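Long-range contact in lovastatin nonaketide synthase, polyketide synthase component (Aspergillus terreus, PDB 7CPX), which builds, together with its partner LovC, the lovastatin precursor dihydromonacolin L from malonyl units by repeated condensation, methylation, ketoreduction and dehydration: residues 797-802 with 817-821. The protein carries 2 engineered substitutions. Residues are numbered along the deposited sequence; the frame is centred on the assembly and turned at random.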
loop_
_atom_site.group_PDB
_atom_site.type_symbol
_atom_site.label_atom_id
_atom_site.label_comp_id
_atom_site.label_asym_id
_atom_site.label_seq_id
_atom_site.Cartn_x
_atom_site.Cartn_y
_atom_site.Cartn_z
ATOM N N TRP A 797 -13.414 47.519 66.137
ATOM C CA TRP A 797 -13.546 48.953 65.941
ATOM C C TRP A 797 -12.429 49.674 66.679
ATOM O O TRP A 797 -12.141 49.368 67.840
ATOM C CB TRP A 797 -14.916 49.434 66.432
ATOM C CG TRP A 797 -15.097 50.914 66.419
ATOM C CD1 TRP A 797 -15.506 51.680 65.369
ATOM C CD2 TRP A 797 -14.896 51.809 67.516
ATOM N NE1 TRP A 797 -15.564 53.000 65.741
ATOM C CE2 TRP A 797 -15.194 53.107 67.055
ATOM C CE3 TRP A 797 -14.489 51.641 68.841
ATOM C CZ2 TRP A 797 -15.097 54.229 67.874
ATOM C CZ3 TRP A 797 -14.391 52.755 69.651
ATOM C CH2 TRP A 797 -14.696 54.033 69.166
ATOM N N TYR A 798 -11.803 50.632 65.998
ATOM C CA TYR A 798 -10.656 51.357 66.531
ATOM C C TYR A 798 -10.914 52.850 66.418
ATOM O O TYR A 798 -11.146 53.361 65.317
ATOM C CB TYR A 798 -9.374 50.980 65.785
ATOM C CG TYR A 798 -9.038 49.509 65.861
ATOM C CD1 TYR A 798 -9.592 48.603 64.968
ATOM C CD2 TYR A 798 -8.168 49.025 66.828
ATOM C CE1 TYR A 798 -9.288 47.258 65.034
ATOM C CE2 TYR A 798 -7.858 47.683 66.902
ATOM C CZ TYR A 798 -8.421 46.803 66.002
ATOM O OH TYR A 798 -8.115 45.463 66.072
ATOM N N SER A 799 -10.875 53.544 67.551
ATOM C CA SER A 799 -10.998 54.992 67.552
ATOM C C SER A 799 -9.711 55.642 67.055
ATOM O O SER A 799 -8.621 55.069 67.139
ATOM C CB SER A 799 -11.326 55.497 68.956
ATOM O OG SER A 799 -11.323 56.914 69.000
ATOM N N SER A 800 -9.853 56.859 66.533
ATOM C CA SER A 800 -8.724 57.644 66.050
ATOM C C SER A 800 -8.773 59.029 66.676
ATOM O O SER A 800 -7.733 59.658 66.900
ATOM C CB SER A 800 -8.746 57.746 64.525
ATOM O OG SER A 800 -9.757 58.638 64.088
ATOM N N VAL A 801 -9.987 59.510 66.957
ATOM C CA VAL A 801 -10.143 60.741 67.727
ATOM C C VAL A 801 -9.411 60.610 69.055
ATOM O O VAL A 801 -8.650 61.495 69.462
ATOM C CB VAL A 801 -11.637 61.052 67.927
ATOM C CG1 VAL A 801 -11.857 61.906 69.166
ATOM C CG2 VAL A 801 -12.201 61.735 66.688
ATOM N N ASP A 802 -9.637 59.499 69.747
ATOM C CA ASP A 802 -8.812 59.085 70.871
ATOM C C ASP A 802 -7.785 58.095 70.338
ATOM O O ASP A 802 -8.151 57.080 69.737
ATOM C CB ASP A 802 -9.658 58.453 71.974
ATOM C CG ASP A 802 -8.830 58.027 73.169
ATOM O OD1 ASP A 802 -8.403 58.909 73.943
ATOM O OD2 ASP A 802 -8.605 56.810 73.332
ATOM N N TYR A 817 -16.006 61.221 74.768
ATOM C CA TYR A 817 -15.500 60.772 73.475
ATOM C C TYR A 817 -16.188 61.504 72.329
ATOM O O TYR A 817 -15.532 61.930 71.369
ATOM C CB TYR A 817 -15.687 59.262 73.338
ATOM C CG TYR A 817 -15.198 58.707 72.021
ATOM C CD1 TYR A 817 -13.901 58.941 71.588
ATOM C CD2 TYR A 817 -16.029 57.942 71.215
ATOM C CE1 TYR A 817 -13.447 58.436 70.387
ATOM C CE2 TYR A 817 -15.584 57.431 70.013
ATOM C CZ TYR A 817 -14.291 57.681 69.603
ATOM O OH TYR A 817 -13.838 57.177 68.406
ATOM N N TRP A 818 -17.509 61.667 72.413
ATOM C CA TRP A 818 -18.219 62.409 71.377
ATOM C C TRP A 818 -17.801 63.873 71.365
ATOM O O TRP A 818 -17.853 64.526 70.316
ATOM C CB TRP A 818 -19.727 62.279 71.583
ATOM C CG TRP A 818 -20.192 60.856 71.687
ATOM C CD1 TRP A 818 -20.336 60.125 72.829
ATOM C CD2 TRP A 818 -20.570 59.992 70.609
ATOM N NE1 TRP A 818 -20.781 58.860 72.532
ATOM C CE2 TRP A 818 -20.933 58.752 71.174
ATOM C CE3 TRP A 818 -20.637 60.145 69.221
ATOM C CZ2 TRP A 818 -21.357 57.675 70.401
ATOM C CZ3 TRP A 818 -21.059 59.073 68.455
ATOM C CH2 TRP A 818 -21.413 57.854 69.047
ATOM N N LYS A 819 -17.394 64.409 72.519
ATOM C CA LYS A 819 -16.835 65.758 72.547
ATOM C C LYS A 819 -15.465 65.798 71.879
ATOM O O LYS A 819 -15.186 66.686 71.064
ATOM C CB LYS A 819 -16.746 66.252 73.991
ATOM C CG LYS A 819 -15.947 67.534 74.166
ATOM C CD LYS A 819 -16.045 68.056 75.589
ATOM C CE LYS A 819 -15.133 69.252 75.804
ATOM N NZ LYS A 819 -15.238 69.791 77.187
ATOM N N ASP A 820 -14.597 64.841 72.211
ATOM C CA ASP A 820 -13.292 64.754 71.571
ATOM C C ASP A 820 -13.416 64.569 70.068
ATOM O O ASP A 820 -12.479 64.899 69.332
ATOM C CB ASP A 820 -12.492 63.595 72.169
ATOM C CG ASP A 820 -12.248 63.762 73.655
ATOM O OD1 ASP A 820 -12.685 64.787 74.219
ATOM O OD2 ASP A 820 -11.620 62.867 74.258
ATOM N N ASN A 821 -14.548 64.038 69.601
ATOM C CA ASN A 821 -14.759 63.888 68.164
ATOM C C ASN A 821 -14.492 65.197 67.433
ATOM O O ASN A 821 -13.916 65.201 66.339
ATOM C CB ASN A 821 -16.183 63.406 67.890
ATOM C CG ASN A 821 -16.465 63.234 66.411
ATOM O OD1 ASN A 821 -15.555 62.992 65.617
ATOM N ND2 ASN A 821 -17.731 63.365 66.030
#
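Tyr817, reaching from helix 815-820 to Trp797 and Ser799, makes a buried, largely side-chain contact at the end of edge strand 797-798 in the acyltransferase domain. With CG anti to the backbone N (chi1 180°), its ring extends off the helix, and the phenol end meets both partners. Ser799 OG lies near the ring plane, at its edge, and donates to Tyr817 OH (2.6 Å). Ser799 OG in turn accepts from Asp802 N (3.2 Å, N-H...O angle 152°), an ST motif that ties the hydroxyl to the turn after the strand. Trp797 turns the benzo edge of its indole toward Tyr817, whose CE2 lies in the indole plane 3.6 Å from Trp797 CH2; the planes are steeply inclined (86°), but the rings meet obliquely. Val801 packs CG1 on Tyr817 CE1 and Asp820 CB (3.5 Å to the latter), and CG2 against Asn821. Helix 657-665 lies alongside, and its Glu659 gives the phenol a second polar partner, which should restrict how Tyr817 OH turns. Asn821 ND2 bonds to Ser656 O, within a GxSxG sequence consistent with the nucleophile elbow of acyltransferases. The contact thus joins edge strand and following turn to helix 815-820, within the helix-flanked parallel sheet of the alpha/beta acyltransferase fold.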